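Local coordinates for leucine-rich repeat protein (Bacteroides thetaiotaomicron, PDB 4ECN) that is of unknown function but, as an extracellular leucine-rich repeat protein with two DUF4458 domains, probably binds other proteins, at residues Q14-K19 / N62-N67; I712-N715 / P719-G722. All coordinates share one frame; numbering follows the deposited sequence.

Interaction 1. Residues Q14-K19 / N62-N67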
ATOM      1  N   GLN A  14      24.756 -47.160  14.608  1.00 68.67           N
ATOM      2  CA  GLN A  14      24.452 -48.255  13.717  1.00 69.26           C
ATOM      3  C   GLN A  14      23.499 -47.715  12.703  1.00 72.74           C
ATOM      4  O   GLN A  14      22.799 -46.744  12.989  1.00 72.23           O
ATOM      5  CB  GLN A  14      23.933 -49.507  14.432  1.00 72.24           C
ATOM      6  CG  GLN A  14      22.598 -49.383  15.161  1.00 88.94           C
ATOM      7  CD  GLN A  14      22.227 -50.692  15.825  1.00102.73           C
ATOM      8  OE1 GLN A  14      23.088 -51.497  16.226  1.00 89.90           O
ATOM      9  NE2 GLN A  14      20.929 -50.920  15.976  1.00100.56           N
ATOM     10  N   PHE A  15      23.512 -48.281  11.498  1.00 69.45           N
ATOM     11  CA  PHE A  15      22.649 -47.793  10.429  1.00 68.20           C
ATOM     12  C   PHE A  15      21.646 -48.865  10.026  1.00 75.91           C
ATOM     13  O   PHE A  15      21.946 -50.060  10.055  1.00 75.70           O
ATOM     14  CB  PHE A  15      23.481 -47.329   9.220  1.00 68.13           C
ATOM     15  CG  PHE A  15      24.441 -46.213   9.566  1.00 67.73           C
ATOM     16  CD1 PHE A  15      24.022 -44.889   9.566  1.00 69.22           C
ATOM     17  CD2 PHE A  15      25.753 -46.490   9.926  1.00 68.13           C
ATOM     18  CE1 PHE A  15      24.903 -43.865   9.919  1.00 68.96           C
ATOM     19  CE2 PHE A  15      26.628 -45.467  10.280  1.00 69.65           C
ATOM     20  CZ  PHE A  15      26.200 -44.161  10.273  1.00 66.86           C
ATOM     21  N   LYS A  16      20.436 -48.412   9.704  1.00 75.29           N
ATOM     22  CA  LYS A  16      19.310 -49.230   9.271  1.00 76.99           C
ATOM     23  C   LYS A  16      18.882 -48.724   7.881  1.00 83.11           C
ATOM     24  O   LYS A  16      18.525 -47.547   7.766  1.00 81.99           O
ATOM     25  CB  LYS A  16      18.182 -49.132  10.323  1.00 79.87           C
ATOM     26  CG  LYS A  16      17.520 -50.449  10.699  1.00 97.69           C
ATOM     27  CD  LYS A  16      16.338 -50.183  11.629  1.00108.28           C
ATOM     28  CE  LYS A  16      15.688 -51.416  12.210  1.00119.01           C
ATOM     29  NZ  LYS A  16      14.551 -51.060  13.103  1.00127.02           N
ATOM     30  N   LEU A  17      19.024 -49.564   6.820  1.00 81.81           N
ATOM     31  CA  LEU A  17      18.678 -49.197   5.435  1.00 81.65           C
ATOM     32  C   LEU A  17      17.154 -49.230   5.231  1.00 87.72           C
ATOM     33  O   LEU A  17      16.505 -50.233   5.538  1.00 89.15           O
ATOM     34  CB  LEU A  17      19.381 -50.114   4.413  1.00 82.01           C
ATOM     35  CG  LEU A  17      20.865 -49.807   4.122  1.00 86.62           C
ATOM     36  CD1 LEU A  17      21.569 -50.990   3.510  1.00 87.58           C
ATOM     37  CD2 LEU A  17      21.023 -48.602   3.205  1.00 87.96           C
ATOM     38  N   TYR A  18      16.593 -48.113   4.749  1.00 83.81           N
ATOM     39  CA  TYR A  18      15.162 -47.944   4.520  1.00 84.24           C
ATOM     40  C   TYR A  18      14.861 -47.729   3.040  1.00 90.66           C
ATOM     41  O   TYR A  18      15.709 -47.229   2.294  1.00 90.02           O
ATOM     42  CB  TYR A  18      14.611 -46.764   5.347  1.00 84.79           C
ATOM     43  CG  TYR A  18      14.456 -47.075   6.822  1.00 87.81           C
ATOM     44  CD1 TYR A  18      15.552 -47.054   7.680  1.00 90.14           C
ATOM     45  CD2 TYR A  18      13.206 -47.349   7.370  1.00 89.15           C
ATOM     46  CE1 TYR A  18      15.419 -47.347   9.038  1.00 91.66           C
ATOM     47  CE2 TYR A  18      13.055 -47.621   8.733  1.00 90.85           C
ATOM     48  CZ  TYR A  18      14.167 -47.623   9.565  1.00 98.47           C
ATOM     49  OH  TYR A  18      14.036 -47.897  10.910  1.00 98.60           O
ATOM     50  N   LYS A  19      13.642 -48.122   2.623  1.00 89.01           N
ATOM     51  CA  LYS A  19      13.132 -47.988   1.257  1.00 88.66           C
ATOM     52  C   LYS A  19      12.524 -46.588   1.067  1.00 93.56           C
ATOM     53  O   LYS A  19      12.194 -45.929   2.059  1.00 92.24           O
ATOM     54  CB  LYS A  19      12.106 -49.098   0.959  1.00 91.20           C
ATOM     55  CG  LYS A  19      12.710 -50.500   0.949  1.00 96.80           C
ATOM     56  CD  LYS A  19      11.675 -51.598   0.723  1.00103.73           C
ATOM     57  CE  LYS A  19      12.332 -52.945   0.510  1.00107.94           C
ATOM     58  NZ  LYS A  19      11.332 -54.036   0.341  1.00113.50           N
ATOM     59  N   ASN A  62      24.534 -56.472   8.370  1.00 94.32           N
ATOM     60  CA  ASN A  62      23.916 -57.662   8.950  1.00 96.24           C
ATOM     61  C   ASN A  62      22.506 -57.767   8.372  1.00102.95           C
ATOM     62  O   ASN A  62      21.763 -56.776   8.410  1.00101.68           O
ATOM     63  CB  ASN A  62      23.918 -57.608  10.494  1.00 96.40           C
ATOM     64  CG  ASN A  62      25.282 -57.439  11.130  1.00112.60           C
ATOM     65  OD1 ASN A  62      26.039 -58.401  11.318  1.00100.72           O
ATOM     66  ND2 ASN A  62      25.600 -56.212  11.525  1.00104.83           N
ATOM     67  N   ALA A  63      22.141 -58.924   7.790  1.00102.24           N
ATOM     68  CA  ALA A  63      20.819 -59.057   7.178  1.00102.71           C
ATOM     69  C   ALA A  63      19.789 -59.667   8.148  1.00108.64           C
ATOM     70  O   ALA A  63      20.075 -60.642   8.850  1.00108.87           O
ATOM     71  CB  ALA A  63      20.902 -59.894   5.913  1.00103.72           C
ATOM     72  N   TYR A  64      18.593 -59.055   8.173  1.00106.34           N
ATOM     73  CA  TYR A  64      17.418 -59.455   8.951  1.00107.94           C
ATOM     74  C   TYR A  64      16.192 -59.525   7.995  1.00113.81           C
ATOM     75  O   TYR A  64      16.366 -59.401   6.776  1.00112.34           O
ATOM     76  CB  TYR A  64      17.177 -58.505  10.157  1.00108.94           C
ATOM     77  CG  TYR A  64      16.961 -57.045   9.808  1.00109.31           C
ATOM     78  CD1 TYR A  64      18.035 -56.169   9.691  1.00110.48           C
ATOM     79  CD2 TYR A  64      15.679 -56.524   9.669  1.00109.74           C
ATOM     80  CE1 TYR A  64      17.842 -54.822   9.384  1.00110.21           C
ATOM     81  CE2 TYR A  64      15.472 -55.180   9.359  1.00109.53           C
ATOM     82  CZ  TYR A  64      16.559 -54.331   9.218  1.00116.28           C
ATOM     83  OH  TYR A  64      16.376 -53.007   8.898  1.00115.83           O
ATOM     84  N   ASN A  65      14.971 -59.745   8.539  1.00113.20           N
ATOM     85  CA  ASN A  65      13.735 -59.868   7.753  1.00113.98           C
ATOM     86  C   ASN A  65      13.375 -58.534   7.040  1.00117.44           C
ATOM     87  O   ASN A  65      13.214 -57.497   7.693  1.00116.46           O
ATOM     88  CB  ASN A  65      12.547 -60.358   8.629  1.00117.74           C
ATOM     89  CG  ASN A  65      12.213 -59.628   9.935  1.00141.42           C
ATOM     90  OD1 ASN A  65      11.646 -60.228  10.859  1.00135.05           O
ATOM     91  ND2 ASN A  65      12.486 -58.327  10.050  1.00131.22           N
ATOM     92  N   ALA A  66      13.271 -58.581   5.691  1.00114.13           N
ATOM     93  CA  ALA A  66      12.926 -57.430   4.847  1.00113.06           C
ATOM     94  C   ALA A  66      11.439 -57.061   4.989  1.00119.31           C
ATOM     95  O   ALA A  66      10.613 -57.921   5.310  1.00120.27           O
ATOM     96  CB  ALA A  66      13.253 -57.732   3.394  1.00113.41           C
ATOM     97  N   ASN A  67      11.109 -55.773   4.783  1.00116.22           N
ATOM     98  CA  ASN A  67       9.743 -55.234   4.879  1.00116.40           C
ATOM     99  C   ASN A  67       9.486 -54.242   3.743  1.00120.71           C
ATOM    100  O   ASN A  67      10.391 -53.980   2.951  1.00119.55           O
ATOM    101  CB  ASN A  67       9.522 -54.553   6.247  1.00116.26           C
ATOM    102  CG  ASN A  67       9.877 -55.396   7.449  1.00136.94           C
ATOM    103  OD1 ASN A  67      10.702 -55.004   8.279  1.00132.03           O
ATOM    104  ND2 ASN A  67       9.316 -56.598   7.540  1.00127.65           N
TER
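The ring of Tyr-64 has ND2 of Asn-65 at its edge, in plane, and carries its hydroxyl to the Lys-16 chain, whose CG lies oblique to the ring. The setting is the first DUF4458 domain, a beta-rich module of the transthyretin clan, where strand 10-18 runs near the end of strand 54-63 and the loop that follows it. Tyr-64 OH comes to 3.3 Å from Lys-16 CG and 3.7 Å from Lys-16 CE, and the two side chains cross at about a right angle. Since the lysine is extended beyond CG, it meets the phenol oxygen with several methylenes. Tyr-64 gets there because chi1 of 59° places CG between the backbone N and the carbonyl carbon, from where the ring rises toward the strand. Glu-70 is the acid shared by both side chains, through OE1 hydrogen-bonded to Tyr-64 OH and OE2 in a long, weak ion pair with Lys-16 NZ; Glu-120 is a second, equally weak partner of the lysine.

The backbones themselves stay well apart, with no closer CA pair than Lys-19 and Asn-67 at 8.8 Å, so side chains do the bridging. Strands 118-124 and 73-81 pair with strand 10-18 instead, the former parallel and the latter antiparallel to it. At the far end, where the first strand has given way to loop, Lys-19 stretches across to the opposite backbone, its CG anti to the carbonyl carbon and the chain straight beyond. Its ammonium makes the one hydrogen bond of the contact: NZ of Lys-19 lies 2.8 Å from O of Asn-67, with a C=O...N angle of 148° and the nitrogen tilted 28° from the carbonyl plane.

Interaction 2. Residues I712-N715 / P719-G722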
ATOM      1  N   ILE A 712     -37.571  30.442   4.119  1.00 47.89           N
ATOM      2  CA  ILE A 712     -36.629  31.121   3.226  1.00 47.84           C
ATOM      3  C   ILE A 712     -37.445  32.258   2.600  1.00 52.68           C
ATOM      4  O   ILE A 712     -38.083  32.068   1.556  1.00 52.60           O
ATOM      5  CB  ILE A 712     -35.916  30.192   2.203  1.00 50.40           C
ATOM      6  CG1 ILE A 712     -35.269  28.954   2.906  1.00 50.49           C
ATOM      7  CG2 ILE A 712     -34.884  31.001   1.425  1.00 50.95           C
ATOM      8  CD1 ILE A 712     -34.377  28.035   2.063  1.00 52.33           C
ATOM      9  N   PRO A 713     -37.541  33.419   3.302  1.00 48.88           N
ATOM     10  CA  PRO A 713     -38.392  34.514   2.799  1.00 48.25           C
ATOM     11  C   PRO A 713     -37.798  35.199   1.582  1.00 52.32           C
ATOM     12  O   PRO A 713     -36.644  34.953   1.241  1.00 51.67           O
ATOM     13  CB  PRO A 713     -38.464  35.475   3.984  1.00 49.80           C
ATOM     14  CG  PRO A 713     -37.242  35.227   4.742  1.00 53.77           C
ATOM     15  CD  PRO A 713     -36.890  33.789   4.576  1.00 49.31           C
ATOM     16  N   GLU A 714     -38.581  36.078   0.944  1.00 49.62           N
ATOM     17  CA  GLU A 714     -38.130  36.822  -0.227  1.00 49.69           C
ATOM     18  C   GLU A 714     -36.843  37.617   0.094  1.00 53.21           C
ATOM     19  O   GLU A 714     -36.588  37.982   1.254  1.00 51.85           O
ATOM     20  CB  GLU A 714     -39.230  37.754  -0.777  1.00 51.27           C
ATOM     21  CG  GLU A 714     -39.702  38.866   0.155  1.00 60.24           C
ATOM     22  CD  GLU A 714     -40.597  39.920  -0.478  1.00 88.25           C
ATOM     23  OE1 GLU A 714     -41.129  39.679  -1.590  1.00 84.35           O
ATOM     24  OE2 GLU A 714     -40.754  40.999   0.140  1.00 81.85           O
ATOM     25  N   ASN A 715     -36.029  37.811  -0.961  1.00 49.73           N
ATOM     26  CA  ASN A 715     -34.754  38.528  -1.007  1.00 49.63           C
ATOM     27  C   ASN A 715     -33.653  37.761  -0.198  1.00 52.68           C
ATOM     28  O   ASN A 715     -32.724  38.360   0.357  1.00 52.79           O
ATOM     29  CB  ASN A 715     -34.927  39.978  -0.529  1.00 49.71           C
ATOM     30  CG  ASN A 715     -35.997  40.717  -1.296  1.00 66.71           C
ATOM     31  OD1 ASN A 715     -36.837  41.402  -0.715  1.00 69.07           O
ATOM     32  ND2 ASN A 715     -36.052  40.529  -2.605  1.00 53.37           N
ATOM     33  N   PRO A 719     -31.501  40.485  -4.467  1.00 43.25           N
ATOM     34  CA  PRO A 719     -31.839  41.799  -3.890  1.00 43.30           C
ATOM     35  C   PRO A 719     -33.295  42.200  -4.241  1.00 50.49           C
ATOM     36  O   PRO A 719     -33.967  41.465  -4.974  1.00 50.40           O
ATOM     37  CB  PRO A 719     -30.823  42.718  -4.530  1.00 45.06           C
ATOM     38  CG  PRO A 719     -30.529  42.087  -5.844  1.00 49.21           C
ATOM     39  CD  PRO A 719     -30.733  40.633  -5.722  1.00 44.47           C
ATOM     40  N   LYS A 720     -33.768  43.375  -3.773  1.00 49.03           N
ATOM     41  CA  LYS A 720     -35.159  43.814  -3.936  1.00 49.30           C
ATOM     42  C   LYS A 720     -35.571  43.996  -5.410  1.00 55.38           C
ATOM     43  O   LYS A 720     -36.661  43.502  -5.772  1.00 58.92           O
ATOM     44  CB  LYS A 720     -35.456  45.121  -3.153  1.00 52.33           C
ATOM     45  CG  LYS A 720     -36.938  45.578  -3.116  1.00 58.17           C
ATOM     46  CD  LYS A 720     -37.916  44.530  -2.542  1.00 73.65           C
ATOM     47  CE  LYS A 720     -39.329  44.640  -3.104  1.00 83.94           C
ATOM     48  NZ  LYS A 720     -40.181  43.482  -2.700  1.00 87.18           N
ATOM     49  N   ASP A 721     -34.799  44.702  -6.247  1.00 49.30           N
ATOM     50  CA  ASP A 721     -35.310  44.837  -7.624  1.00 48.96           C
ATOM     51  C   ASP A 721     -34.204  44.505  -8.596  1.00 50.79           C
ATOM     52  O   ASP A 721     -33.656  45.356  -9.306  1.00 49.60           O
ATOM     53  CB  ASP A 721     -35.925  46.223  -7.909  1.00 52.30           C
ATOM     54  CG  ASP A 721     -37.167  46.564  -7.090  1.00 60.34           C
ATOM     55  OD1 ASP A 721     -38.277  46.078  -7.454  1.00 57.24           O
ATOM     56  OD2 ASP A 721     -37.037  47.368  -6.118  1.00 66.23           O
ATOM     57  N   GLY A 722     -33.911  43.218  -8.601  1.00 46.60           N
ATOM     58  CA  GLY A 722     -32.900  42.589  -9.427  1.00 45.00           C
ATOM     59  C   GLY A 722     -32.537  41.228  -8.898  1.00 46.08           C
ATOM     60  O   GLY A 722     -33.177  40.721  -7.968  1.00 44.69           O
TER
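Asn-715 lays its amide against CA and the outer methylene CD of Lys-720, in a surface loop of the leucine-rich repeat region that leads from strand 701-703 to strand 732-734, two neighbours in a parallel sheet. The amide divides its contacts: OD1 of Asn-715 lies 3.8 Å from CD of Lys-720, whereas ND2 of Asn-715 sits 3.7 Å from CA of Lys-720 and 3.3 Å from O of Pro-719. With chi1 at -55°, CG of Asn-715 is anti to its own carbonyl carbon, which sends the amide across the turn to the later residues. Its backbone N is held separately, by a hydrogen bond to Asp-746, and this ties the loop to the following part of the repeat region. Replacing Asn-715 with an alanine would probably open a gap beside Pro-719 and Lys-720, leaving CD of Lys-720 without the amide oxygen beside it and its chain freer to turn.

The second link is electrostatic and loose. Lys-720 starts with CG anti to the backbone N and then bends at chi2 (57°), which carries the chain past OD1 of Asn-715 to Glu-714. That acid is extended beyond CG, and the two charged chains meet at a slant. Glu-714 and Lys-720 are both exposed, so solvent would probably weaken the charge attraction. The long salt bridge runs from NZ of Lys-720 to OE2 of Glu-714 at 3.8 Å, while OE1 of Glu-714 is merely farther off, 4.1 Å from the same NZ.

How the interactions relate
From the N terminus, interaction 1 comes first: it closes a loop of 42 intervening residues within the first DUF4458 domain, bringing strand 10-18 near the end of strand 54-63 and the loop beyond it. The chain then continues through the second DUF4458 domain and most of the leucine-rich repeat sheet strands before interaction 2 closes a short turn, spanning three residues, between strands 701-703 and 732-734. The two contacts follow in series, neither nesting nor crossing. The centres of interaction 1 and interaction 2 are about 107 Å apart, on opposite sides of the chain's centre, and the two do not touch. One joins parts of a beta-rich domain; the other ties a repeat-region loop to itself.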